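Local atomic coordinates of putative membrane anchored protein (Corynebacterium diphtheriae, PDB entry 3LSO), a protein that is of unknown function but is probably tethered to the bacterial membrane by a transmembrane helix, displaying beta-rich domains that include an N-terminal one of the E-set clan. Residues Asn101-Gly106 with Gln145-Gly150; Thr151-Pro156 with Phe184-Val189; Phe53-Ser58 with Phe65-Lys70; Ser93-Val98 with Val117-Asp122. All blocks are in the same frame, centred on the assembly; numbering follows the deposited sequence.

Contact 1: Asn101-Gly106 with Gln145-Gly150; sequences NVKLDG and QALTEG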
loop_
_atom_site.group_PDB
_atom_site.type_symbol
_atom_site.label_atom_id
_atom_site.label_comp_id
_atom_site.label_asym_id
_atom_site.label_seq_id
_atom_site.Cartn_x
_atom_site.Cartn_y
_atom_site.Cartn_z
ATOM N N ASN B 101 -5.795 25.162 2.744
ATOM C CA ASN B 101 -5.277 23.906 2.170
ATOM C C ASN B 101 -5.970 23.491 0.859
ATOM O O ASN B 101 -5.893 22.331 0.423
ATOM C CB ASN B 101 -5.396 22.805 3.234
ATOM C CG ASN B 101 -4.677 21.504 2.861
ATOM O OD1 ASN B 101 -3.741 21.472 2.044
ATOM N ND2 ASN B 101 -5.114 20.413 3.491
ATOM N N VAL B 102 -6.627 24.448 0.216
ATOM C CA VAL B 102 -7.481 24.142 -0.925
ATOM C C VAL B 102 -7.474 25.273 -1.971
ATOM O O VAL B 102 -7.317 26.451 -1.633
ATOM C CB VAL B 102 -8.923 23.862 -0.442
ATOM C CG1 VAL B 102 -9.683 25.147 -0.333
ATOM C CG2 VAL B 102 -9.648 22.917 -1.363
ATOM N N LYS B 103 -7.627 24.893 -3.238
ATOM C CA LYS B 103 -7.777 25.844 -4.335
ATOM C C LYS B 103 -8.863 25.363 -5.328
ATOM O O LYS B 103 -9.211 24.175 -5.361
ATOM C CB LYS B 103 -6.425 26.106 -5.023
ATOM C CG LYS B 103 -5.982 25.035 -6.001
ATOM C CD LYS B 103 -4.549 25.253 -6.466
ATOM C CE LYS B 103 -4.290 24.590 -7.827
ATOM N NZ LYS B 103 -2.887 24.094 -7.955
ATOM N N LEU B 104 -9.405 26.294 -6.115
ATOM C CA LEU B 104 -10.398 25.981 -7.152
ATOM C C LEU B 104 -9.765 25.269 -8.336
ATOM O O LEU B 104 -8.661 25.614 -8.757
ATOM C CB LEU B 104 -11.069 27.266 -7.643
ATOM C CG LEU B 104 -11.709 28.124 -6.551
ATOM C CD1 LEU B 104 -11.817 29.600 -6.935
ATOM C CD2 LEU B 104 -13.063 27.574 -6.213
ATOM N N ASP B 105 -10.476 24.289 -8.878
ATOM C CA ASP B 105 -10.028 23.601 -10.075
ATOM C C ASP B 105 -10.762 24.138 -11.314
ATOM O O ASP B 105 -11.898 23.746 -11.578
ATOM C CB ASP B 105 -10.225 22.088 -9.929
ATOM C CG ASP B 105 -9.322 21.284 -10.863
ATOM O OD1 ASP B 105 -8.446 21.883 -11.540
ATOM O OD2 ASP B 105 -9.483 20.042 -10.920
ATOM N N GLY B 106 -10.119 25.038 -12.062
ATOM C CA GLY B 106 -10.721 25.635 -13.265
ATOM C C GLY B 106 -11.446 26.953 -13.005
ATOM O O GLY B 106 -11.793 27.274 -11.855
ATOM N N GLN B 145 -9.472 21.176 -5.503
ATOM C CA GLN B 145 -8.458 20.185 -5.167
ATOM C C GLN B 145 -7.703 20.605 -3.906
ATOM O O GLN B 145 -7.529 21.800 -3.640
ATOM C CB GLN B 145 -7.512 19.917 -6.342
ATOM C CG GLN B 145 -6.896 21.154 -6.972
ATOM C CD GLN B 145 -5.912 20.807 -8.083
ATOM O OE1 GLN B 145 -6.302 20.288 -9.134
ATOM N NE2 GLN B 145 -4.627 21.102 -7.858
ATOM N N ALA B 146 -7.283 19.617 -3.118
ATOM C CA ALA B 146 -6.489 19.876 -1.929
ATOM C C ALA B 146 -5.017 19.955 -2.309
ATOM O O ALA B 146 -4.581 19.301 -3.255
ATOM C CB ALA B 146 -6.716 18.812 -0.924
ATOM N N LEU B 147 -4.255 20.762 -1.576
ATOM C CA LEU B 147 -2.889 21.085 -1.977
ATOM C C LEU B 147 -1.901 20.072 -1.449
ATOM O O LEU B 147 -1.100 19.521 -2.212
ATOM C CB LEU B 147 -2.493 22.482 -1.503
ATOM C CG LEU B 147 -3.502 23.614 -1.695
ATOM C CD1 LEU B 147 -2.917 24.933 -1.229
ATOM C CD2 LEU B 147 -3.943 23.699 -3.128
ATOM N N THR B 148 -1.960 19.837 -0.139
ATOM C CA THR B 148 -1.094 18.863 0.537
ATOM C C THR B 148 -1.930 18.019 1.496
ATOM O O THR B 148 -2.982 18.470 1.967
ATOM C CB THR B 148 0.043 19.560 1.317
ATOM O OG1 THR B 148 -0.507 20.546 2.197
ATOM C CG2 THR B 148 1.028 20.240 0.361
ATOM N N GLU B 149 -1.462 16.807 1.776
ATOM C CA GLU B 149 -2.190 15.837 2.610
ATOM C C GLU B 149 -2.623 16.399 3.968
ATOM O O GLU B 149 -2.013 17.332 4.487
ATOM C CB GLU B 149 -1.349 14.563 2.816
ATOM C CG GLU B 149 -0.142 14.740 3.750
ATOM C CD GLU B 149 0.659 13.456 3.985
ATOM O OE1 GLU B 149 0.448 12.452 3.264
ATOM O OE2 GLU B 149 1.515 13.449 4.905
ATOM N N GLY B 150 -3.675 15.823 4.539
ATOM C CA GLY B 150 -4.177 16.281 5.827
ATOM C C GLY B 150 -5.687 16.271 5.971
ATOM O O GLY B 150 -6.349 15.269 5.684
#
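The carboxamide of N101 meets the backbone of T148 in its own plane and bonds to it through both ends. ND2 donates to T148 O at 3.3 Å; OD1 takes the N-H of T148 in its carbonyl plane, with an N-H...O angle of 166°. T148 OG1 adds a weak bond to OD1. CG anti to the backbone N (chi1 -170°) brings the amide to this backbone, a place that suits asparagine because its short side chain carries donor and acceptor together. The Q145 and D105 side chains cross at about a right angle, planes 60° apart, with no hydrogen bond between them; D105 has a weak, long ion pair with R143, and Q145 NE2 lies beside K103 CE at 3.5 Å. The chains pair as antiparallel strands: K103 and Q145 exchange two nearly straight bonds, and L147 N reaches N101 O at 3.0 Å from above the carbonyl plane. L147 crosses the K103 alkyl chain obliquely, CD2 3.7 Å from K103 CD. V102 and A146 share the inward face, where V102 also meets L144 and L113. N101 thus stands in for a backbone peptide where the pairing ends, its uncharged amide gripping the N-H and C=O of T148 in the loop.

Contact 2: Thr151-Pro156 with Phe184-Val189; sequences TLTFIP and FATVKV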
loop_
_atom_site.group_PDB
_atom_site.type_symbol
_atom_site.label_atom_id
_atom_site.label_comp_id
_atom_site.label_asym_id
_atom_site.label_seq_id
_atom_site.Cartn_x
_atom_site.Cartn_y
_atom_site.Cartn_z
ATOM N N THR B 151 -6.229 17.394 6.433
ATOM C CA THR B 151 -7.645 17.480 6.773
ATOM C C THR B 151 -8.236 18.785 6.273
ATOM O O THR B 151 -7.586 19.825 6.327
ATOM C CB THR B 151 -7.865 17.395 8.308
ATOM O OG1 THR B 151 -7.125 16.293 8.843
ATOM C CG2 THR B 151 -9.339 17.203 8.644
ATOM N N LEU B 152 -9.466 18.718 5.779
ATOM C CA LEU B 152 -10.193 19.900 5.339
ATOM C C LEU B 152 -11.376 20.101 6.243
ATOM O O LEU B 152 -12.145 19.159 6.471
ATOM C CB LEU B 152 -10.673 19.731 3.908
ATOM C CG LEU B 152 -9.525 19.767 2.918
ATOM C CD1 LEU B 152 -10.052 19.616 1.508
ATOM C CD2 LEU B 152 -8.756 21.060 3.075
ATOM N N THR B 153 -11.526 21.326 6.751
ATOM C CA THR B 153 -12.636 21.646 7.659
ATOM C C THR B 153 -13.401 22.887 7.204
ATOM O O THR B 153 -12.838 23.985 7.084
ATOM C CB THR B 153 -12.175 21.778 9.131
ATOM O OG1 THR B 153 -11.287 20.699 9.459
ATOM C CG2 THR B 153 -13.371 21.728 10.060
ATOM N N PHE B 154 -14.692 22.697 6.945
ATOM C CA PHE B 154 -15.519 23.755 6.390
ATOM C C PHE B 154 -16.446 24.398 7.427
ATOM O O PHE B 154 -17.594 23.980 7.593
ATOM C CB PHE B 154 -16.314 23.253 5.172
ATOM C CG PHE B 154 -15.468 22.952 3.947
ATOM C CD1 PHE B 154 -14.105 23.266 3.901
ATOM C CD2 PHE B 154 -16.053 22.387 2.820
ATOM C CE1 PHE B 154 -13.342 22.989 2.771
ATOM C CE2 PHE B 154 -15.299 22.110 1.680
ATOM C CZ PHE B 154 -13.944 22.413 1.658
ATOM N N ILE B 155 -15.926 25.416 8.117
ATOM C CA ILE B 155 -16.677 26.237 9.067
ATOM C C ILE B 155 -17.460 27.275 8.274
ATOM O O ILE B 155 -17.034 27.651 7.196
ATOM C CB ILE B 155 -15.702 26.996 10.018
ATOM C CG1 ILE B 155 -14.605 26.069 10.553
ATOM C CG2 ILE B 155 -16.443 27.684 11.174
ATOM C CD1 ILE B 155 -15.111 24.805 11.229
ATOM N N PRO B 156 -18.619 27.735 8.794
ATOM C CA PRO B 156 -19.173 28.976 8.214
ATOM C C PRO B 156 -18.325 30.197 8.574
ATOM O O PRO B 156 -17.557 30.157 9.537
ATOM C CB PRO B 156 -20.567 29.089 8.852
ATOM C CG PRO B 156 -20.543 28.178 10.044
ATOM C CD PRO B 156 -19.561 27.084 9.725
ATOM N N PHE B 184 -19.862 22.280 8.224
ATOM C CA PHE B 184 -20.671 21.637 7.181
ATOM C C PHE B 184 -20.102 20.295 6.729
ATOM O O PHE B 184 -20.862 19.388 6.351
ATOM C CB PHE B 184 -20.826 22.554 5.958
ATOM C CG PHE B 184 -21.351 23.927 6.286
ATOM C CD1 PHE B 184 -22.635 24.094 6.828
ATOM C CD2 PHE B 184 -20.568 25.050 6.068
ATOM C CE1 PHE B 184 -23.130 25.358 7.152
ATOM C CE2 PHE B 184 -21.052 26.317 6.391
ATOM C CZ PHE B 184 -22.338 26.468 6.932
ATOM N N ALA B 185 -18.773 20.174 6.750
ATOM C CA ALA B 185 -18.129 18.916 6.390
ATOM C C ALA B 185 -16.637 18.817 6.717
ATOM O O ALA B 185 -15.921 19.820 6.848
ATOM C CB ALA B 185 -18.387 18.565 4.924
ATOM N N THR B 186 -16.204 17.571 6.870
ATOM C CA THR B 186 -14.810 17.237 7.032
ATOM C C THR B 186 -14.401 16.321 5.877
ATOM O O THR B 186 -15.164 15.435 5.482
ATOM C CB THR B 186 -14.566 16.580 8.412
ATOM O OG1 THR B 186 -14.100 17.576 9.335
ATOM C CG2 THR B 186 -13.543 15.451 8.329
ATOM N N VAL B 187 -13.220 16.571 5.310
ATOM C CA VAL B 187 -12.652 15.669 4.311
ATOM C C VAL B 187 -11.201 15.293 4.643
ATOM O O VAL B 187 -10.340 16.165 4.765
ATOM C CB VAL B 187 -12.735 16.256 2.880
ATOM C CG1 VAL B 187 -12.457 15.168 1.842
ATOM C CG2 VAL B 187 -14.102 16.898 2.620
ATOM N N LYS B 188 -10.953 13.992 4.808
ATOM C CA LYS B 188 -9.599 13.467 4.952
ATOM C C LYS B 188 -8.819 13.692 3.644
ATOM O O LYS B 188 -9.357 13.505 2.551
ATOM C CB LYS B 188 -9.642 11.991 5.306
ATOM N N VAL B 189 -7.569 14.127 3.747
ATOM C CA VAL B 189 -6.767 14.322 2.550
ATOM C C VAL B 189 -5.536 13.428 2.554
ATOM O O VAL B 189 -4.578 13.659 3.295
ATOM C CB VAL B 189 -6.338 15.783 2.344
ATOM C CG1 VAL B 189 -5.727 15.956 0.974
ATOM C CG2 VAL B 189 -7.509 16.697 2.480
#
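F184 lays its ring obliquely against the P156 pyrrolidine, CZ meeting P156 CB at 3.7 Å and CE2 lying equally near P156 CD. Its CG stands beside the backbone N (chi1 -53°), which swings the ring along the neighbouring strand, past F154 O. A proline suits this place because its rigid ring offers a compact apolar surface and needs no N-H partner; the other neighbours of F184 include the F53 ring, nearly parallel to it, and I96. The backbone N of F184 meanwhile donates to F154 O, nearly along the C=O axis. F154 N in turn donates to A185 O at 3.1 Å. Farther along, L152 and V187 form a hydrogen-bonded antiparallel pair, L152 N to V187 O at 2.9 Å and V187 N to a lone pair of L152 O. T186 CA touches that same L152 oxygen at 3.3 Å. On the buried face, L152 crosses V189 obliquely, its CG 3.7 Å from V189 CG2, and branched V187 fills the position beside it. F154 points to this face as well and packs on M55, V98 and L144. The other face carries T151, T153, T186 and K188; the threonines combine beta-branched side chains, which favour extended backbones, with hydroxyls that tolerate water. Such alternation of apolar and polar residues along paired antiparallel strands is typical of a beta-sandwich, consistent with the immunoglobulin-like folds of the E-set clan.

Contact 3: Phe53-Ser58 with Phe65-Lys70; sequences FEMPES and FDALIK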
loop_
_atom_site.group_PDB
_atom_site.type_symbol
_atom_site.label_atom_id
_atom_site.label_comp_id
_atom_site.label_asym_id
_atom_site.label_seq_id
_atom_site.Cartn_x
_atom_site.Cartn_y
_atom_site.Cartn_z
ATOM N N PHE B 53 -23.739 19.915 2.483
ATOM C CA PHE B 53 -22.513 19.809 1.706
ATOM C C PHE B 53 -22.204 18.341 1.383
ATOM O O PHE B 53 -21.500 17.665 2.138
ATOM C CB PHE B 53 -21.358 20.433 2.491
ATOM C CG PHE B 53 -21.145 21.897 2.221
ATOM C CD1 PHE B 53 -22.035 22.848 2.692
ATOM C CD2 PHE B 53 -20.025 22.330 1.515
ATOM C CE1 PHE B 53 -21.810 24.200 2.444
ATOM C CE2 PHE B 53 -19.800 23.687 1.265
ATOM C CZ PHE B 53 -20.685 24.614 1.723
ATOM N N GLU B 54 -22.736 17.851 0.269
ATOM C CA GLU B 54 -22.527 16.463 -0.127
ATOM C C GLU B 54 -21.147 16.299 -0.764
ATOM O O GLU B 54 -20.924 16.654 -1.920
ATOM C CB GLU B 54 -23.647 15.984 -1.055
ATOM C CG GLU B 54 -25.057 16.110 -0.453
ATOM C CD GLU B 54 -26.186 15.721 -1.418
ATOM O OE1 GLU B 54 -25.903 15.331 -2.575
ATOM O OE2 GLU B 54 -27.368 15.802 -1.015
HETATM N N MSE B 55 -20.217 15.769 0.022
HETATM C CA MSE B 55 -18.830 15.611 -0.390
HETATM C C MSE B 55 -18.348 14.197 -0.144
HETATM O O MSE B 55 -18.887 13.509 0.730
HETATM C CB MSE B 55 -17.946 16.566 0.393
HETATM C CG MSE B 55 -17.538 17.778 -0.384
HETATM SE SE MSE B 55 -16.568 18.987 0.769
HETATM C CE MSE B 55 -18.085 19.569 1.811
ATOM N N PRO B 56 -17.325 13.752 -0.908
ATOM C CA PRO B 56 -16.710 12.449 -0.630
ATOM C C PRO B 56 -15.995 12.480 0.724
ATOM O O PRO B 56 -15.648 13.564 1.222
ATOM C CB PRO B 56 -15.700 12.294 -1.768
ATOM C CG PRO B 56 -15.370 13.683 -2.164
ATOM C CD PRO B 56 -16.666 14.426 -2.042
ATOM N N GLU B 57 -15.796 11.310 1.323
ATOM C CA GLU B 57 -15.162 11.230 2.640
ATOM C C GLU B 57 -13.675 11.566 2.609
ATOM O O GLU B 57 -13.161 12.237 3.515
ATOM C CB GLU B 57 -15.362 9.848 3.247
ATOM C CG GLU B 57 -16.775 9.600 3.722
ATOM C CD GLU B 57 -16.864 8.460 4.714
ATOM O OE1 GLU B 57 -15.966 7.581 4.719
ATOM O OE2 GLU B 57 -17.842 8.443 5.490
ATOM N N SER B 58 -12.996 11.084 1.572
ATOM C CA SER B 58 -11.582 11.353 1.389
ATOM C C SER B 58 -11.200 11.541 -0.080
ATOM O O SER B 58 -11.827 10.986 -0.983
ATOM C CB SER B 58 -10.740 10.235 2.012
ATOM O OG SER B 58 -10.654 9.124 1.142
ATOM N N PHE B 65 -11.994 17.320 -7.189
ATOM C CA PHE B 65 -13.216 16.688 -6.683
ATOM C C PHE B 65 -14.355 17.700 -6.560
ATOM O O PHE B 65 -14.121 18.903 -6.550
ATOM C CB PHE B 65 -12.957 15.991 -5.337
ATOM C CG PHE B 65 -12.545 16.928 -4.231
ATOM C CD1 PHE B 65 -13.500 17.458 -3.358
ATOM C CD2 PHE B 65 -11.204 17.283 -4.062
ATOM C CE1 PHE B 65 -13.128 18.315 -2.335
ATOM C CE2 PHE B 65 -10.821 18.147 -3.047
ATOM C CZ PHE B 65 -11.779 18.660 -2.179
ATOM N N ASP B 66 -15.577 17.190 -6.437
ATOM C CA ASP B 66 -16.785 17.995 -6.493
ATOM C C ASP B 66 -17.503 18.089 -5.153
ATOM O O ASP B 66 -17.721 17.081 -4.489
ATOM C CB ASP B 66 -17.735 17.406 -7.536
ATOM C CG ASP B 66 -17.131 17.393 -8.921
ATOM O OD1 ASP B 66 -16.806 18.489 -9.416
ATOM O OD2 ASP B 66 -16.969 16.299 -9.518
ATOM N N ALA B 67 -17.864 19.313 -4.766
ATOM C CA ALA B 67 -18.742 19.556 -3.619
ATOM C C ALA B 67 -20.124 19.982 -4.115
ATOM O O ALA B 67 -20.257 20.989 -4.814
ATOM C CB ALA B 67 -18.149 20.607 -2.717
ATOM N N LEU B 68 -21.143 19.193 -3.785
ATOM C CA LEU B 68 -22.525 19.546 -4.118
ATOM C C LEU B 68 -23.231 20.227 -2.921
ATOM O O LEU B 68 -23.432 19.620 -1.860
ATOM C CB LEU B 68 -23.313 18.327 -4.652
ATOM C CG LEU B 68 -24.777 18.522 -5.121
ATOM C CD1 LEU B 68 -24.913 19.443 -6.358
ATOM C CD2 LEU B 68 -25.515 17.187 -5.360
ATOM N N ILE B 69 -23.584 21.496 -3.097
ATOM C CA ILE B 69 -24.269 22.247 -2.057
ATOM C C ILE B 69 -25.755 22.390 -2.374
ATOM O O ILE B 69 -26.136 23.039 -3.350
ATOM C CB ILE B 69 -23.651 23.643 -1.869
ATOM C CG1 ILE B 69 -22.154 23.531 -1.534
ATOM C CG2 ILE B 69 -24.411 24.404 -0.792
ATOM C CD1 ILE B 69 -21.340 24.784 -1.835
ATOM N N LYS B 70 -26.582 21.766 -1.546
ATOM C CA LYS B 70 -28.021 21.944 -1.619
ATOM C C LYS B 70 -28.440 22.979 -0.566
ATOM O O LYS B 70 -28.342 22.742 0.634
ATOM C CB LYS B 70 -28.747 20.603 -1.427
ATOM C CG LYS B 70 -28.477 19.581 -2.534
ATOM C CD LYS B 70 -29.410 18.370 -2.450
ATOM C CE LYS B 70 -29.119 17.364 -3.565
ATOM N NZ LYS B 70 -30.052 16.208 -3.542
#
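From its CB, 3.7 Å from L68 O, the E54 side chain runs extended beyond CG (chi2 176°) beside L68, and its end crosses K70 obliquely. CG remains near the same carbonyl oxygen, at 4.1 Å, and CD comes alongside K70 CE. At the tip the two carboxylate oxygens part company: OE1 touches the L68 methyl CD2 at 3.4 Å, whereas OE2 turns to the end of K70, 3.7 Å from NZ, a long salt bridge. K70 is itself extended, so its methylenes CD and CE line the carboxylate before the ammonium is reached. E52, whose carboxylate lies close to OE2, probably makes the positive charge of K70 more welcome here. Glutamate and lysine suit this side of the strands because long flexible chains can lie over apolar neighbours and still keep their charges near water. E54 and L68 form a hydrogen-bonded antiparallel pair, E54 N to L68 O at 2.9 Å and L68 N to E54 O from above the carbonyl plane. The two segments belong to neighbouring antiparallel strands, 41-54 and 64-77, of the domain assigned to the E-set clan, and one side of their pairing faces its apolar interior. There I69 lies over a face of the F53 ring in a CH-pi contact, CG1 3.7 Å from the centroid and 14° off the normal. I69 CD1 reaches farther along, to F53 CZ. Where pairing stops, M55, present as selenomethionine, lays CG against A67 CB at 3.7 Å. Its selenium end bends at chi3 (-72°), and the flexible chain also packs on A185 and V187.

Contact 4: Ser93-Val98 with Val117-Asp122; sequences SIRINV and VLSIND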
loop_
_atom_site.group_PDB
_atom_site.type_symbol
_atom_site.label_atom_id
_atom_site.label_comp_id
_atom_site.label_asym_id
_atom_site.label_seq_id
_atom_site.Cartn_x
_atom_site.Cartn_y
_atom_site.Cartn_z
ATOM N N SER B 93 -23.517 36.800 -1.876
ATOM C CA SER B 93 -22.261 36.204 -1.471
ATOM C C SER B 93 -22.478 35.244 -0.324
ATOM O O SER B 93 -22.884 35.665 0.756
ATOM C CB SER B 93 -21.293 37.302 -1.018
ATOM O OG SER B 93 -20.151 37.385 -1.853
ATOM N N ILE B 94 -22.209 33.960 -0.546
ATOM C CA ILE B 94 -22.191 32.977 0.539
ATOM C C ILE B 94 -20.740 32.743 0.895
ATOM O O ILE B 94 -19.924 32.474 0.015
ATOM C CB ILE B 94 -22.794 31.664 0.110
ATOM C CG1 ILE B 94 -24.208 31.899 -0.396
ATOM C CG2 ILE B 94 -22.809 30.670 1.276
ATOM C CD1 ILE B 94 -24.651 30.882 -1.420
ATOM N N ARG B 95 -20.409 32.849 2.177
ATOM C CA ARG B 95 -19.024 32.820 2.576
ATOM C C ARG B 95 -18.763 31.678 3.526
ATOM O O ARG B 95 -19.374 31.579 4.603
ATOM C CB ARG B 95 -18.642 34.157 3.175
ATOM C CG ARG B 95 -19.001 35.282 2.239
ATOM C CD ARG B 95 -18.727 36.616 2.821
ATOM N NE ARG B 95 -17.300 36.886 2.904
ATOM C CZ ARG B 95 -16.634 36.970 4.047
ATOM N NH1 ARG B 95 -17.272 36.793 5.211
ATOM N NH2 ARG B 95 -15.333 37.230 4.022
ATOM N N ILE B 96 -17.880 30.785 3.101
ATOM C CA ILE B 96 -17.574 29.600 3.870
ATOM C C ILE B 96 -16.104 29.705 4.180
ATOM O O ILE B 96 -15.321 30.123 3.329
ATOM C CB ILE B 96 -17.846 28.306 3.054
ATOM C CG1 ILE B 96 -19.284 28.251 2.525
ATOM C CG2 ILE B 96 -17.509 27.049 3.853
ATOM C CD1 ILE B 96 -20.355 28.453 3.551
ATOM N N ASN B 97 -15.739 29.366 5.412
ATOM C CA ASN B 97 -14.344 29.210 5.785
ATOM C C ASN B 97 -13.885 27.844 5.306
ATOM O O ASN B 97 -14.431 26.822 5.725
ATOM C CB ASN B 97 -14.174 29.329 7.305
ATOM C CG ASN B 97 -12.717 29.468 7.736
ATOM O OD1 ASN B 97 -11.788 29.083 7.031
ATOM N ND2 ASN B 97 -12.522 30.021 8.921
ATOM N N VAL B 98 -12.896 27.821 4.416
ATOM C CA VAL B 98 -12.389 26.544 3.913
ATOM C C VAL B 98 -10.960 26.257 4.324
ATOM O O VAL B 98 -10.453 25.185 4.036
ATOM C CB VAL B 98 -12.514 26.406 2.376
ATOM C CG1 VAL B 98 -13.974 26.442 1.955
ATOM C CG2 VAL B 98 -11.683 27.469 1.666
ATOM N N VAL B 117 -11.073 31.928 2.415
ATOM C CA VAL B 117 -12.504 32.150 2.338
ATOM C C VAL B 117 -12.976 31.797 0.949
ATOM O O VAL B 117 -12.407 32.258 -0.039
ATOM C CB VAL B 117 -12.898 33.591 2.672
ATOM C CG1 VAL B 117 -14.401 33.677 2.836
ATOM C CG2 VAL B 117 -12.201 34.065 3.939
ATOM N N LEU B 118 -13.995 30.946 0.890
ATOM C CA LEU B 118 -14.636 30.602 -0.354
ATOM C C LEU B 118 -15.890 31.429 -0.481
ATOM O O LEU B 118 -16.796 31.320 0.346
ATOM C CB LEU B 118 -15.014 29.120 -0.405
ATOM C CG LEU B 118 -15.802 28.729 -1.674
ATOM C CD1 LEU B 118 -14.944 28.899 -2.933
ATOM C CD2 LEU B 118 -16.343 27.320 -1.593
ATOM N N SER B 119 -15.945 32.250 -1.519
ATOM C CA SER B 119 -17.107 33.073 -1.735
ATOM C C SER B 119 -17.904 32.544 -2.916
ATOM O O SER B 119 -17.362 32.341 -4.000
ATOM C CB SER B 119 -16.686 34.518 -1.949
ATOM O OG SER B 119 -17.806 35.379 -1.809
ATOM N N ILE B 120 -19.181 32.286 -2.680
ATOM C CA ILE B 120 -20.096 31.840 -3.715
ATOM C C ILE B 120 -20.974 33.025 -4.111
ATOM O O ILE B 120 -21.917 33.406 -3.400
ATOM C CB ILE B 120 -20.962 30.665 -3.231
ATOM C CG1 ILE B 120 -20.075 29.547 -2.680
ATOM C CG2 ILE B 120 -21.858 30.151 -4.361
ATOM C CD1 ILE B 120 -20.832 28.448 -1.972
ATOM N N ASN B 121 -20.649 33.610 -5.257
ATOM C CA ASN B 121 -21.236 34.865 -5.646
ATOM C C ASN B 121 -22.362 34.728 -6.641
ATOM O O ASN B 121 -22.343 33.839 -7.486
ATOM C CB ASN B 121 -20.151 35.791 -6.159
ATOM C CG ASN B 121 -19.074 36.007 -5.138
ATOM O OD1 ASN B 121 -19.361 36.264 -3.978
ATOM N ND2 ASN B 121 -17.828 35.880 -5.548
ATOM N N ASP B 122 -23.358 35.606 -6.490
ATOM C CA ASP B 122 -24.416 35.855 -7.485
ATOM C C ASP B 122 -25.140 34.573 -7.923
ATOM O O ASP B 122 -25.515 34.417 -9.078
ATOM C CB ASP B 122 -23.859 36.671 -8.683
ATOM C CG ASP B 122 -23.131 37.991 -8.248
ATOM O OD1 ASP B 122 -23.153 38.389 -7.049
ATOM O OD2 ASP B 122 -22.529 38.647 -9.125
#
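The tightly packed side of this strand pair is purely aliphatic: I94, I96, L118 and I120 all point to the buried face. I94 and I120 cross obliquely, CB to CB 3.9 Å, and the I94 CD1 methyl lies against I120 CB and CG2. Just past the end of the strand V98 CG1 reaches L118 CB at 3.7 Å, with V98 also resting on F154 and L113. Beta-branched isoleucines favour the extended backbone, and with L118 they fill the buried face. Four backbone bonds hold the chains in register; the straightest runs from I120 N to I94 O, 2.8 Å long with an N-H...O angle of 171°. The opposite face is looser and polar. R95 bends at chi3 (71°), so that V117 CG1 lies over one face of its guanidinium, 3.9 Å from NH2, while NH1 is bound by T159 O. Arginine suits this spot because its flat, weakly hydrated faces accept a methyl while its N-H groups bond around the rim. Beyond it, S93 OG donates to N121 OD1, nearly along the C=O axis, at 2.5 Å. S119 OG also donates to N121 OD1, at 2.8 Å, from above the carbonyl plane. The two bonds to OD1 probably restrict the rotation of the N121 amide, and two serine hydroxyls find their acceptor in its oxygen, a wholly uncharged polar cluster.

Overall arrangement
All four contacts belong to the N-terminal E-set-like region and lie close together, their centres 10 to 16 Å apart. Contacts 2 and 3 are the nearest pair, about 10 Å between centres: M55 packs against F154 and A185, and K188 N reaches E57 O. Contact 1 leads directly into contact 2, since G150 closes one and T151 opens the other, with G150 O probably hydrogen-bonded to V189 N. Contact 4 meets contact 2 where N97 N probably bonds to I155 O, I96 touches F184 and V98 touches F154. Contacts 3 and 4 share apolar packing through I69 and I120. Contacts 1 and 4 interleave along the chain and meet through L104 and L118.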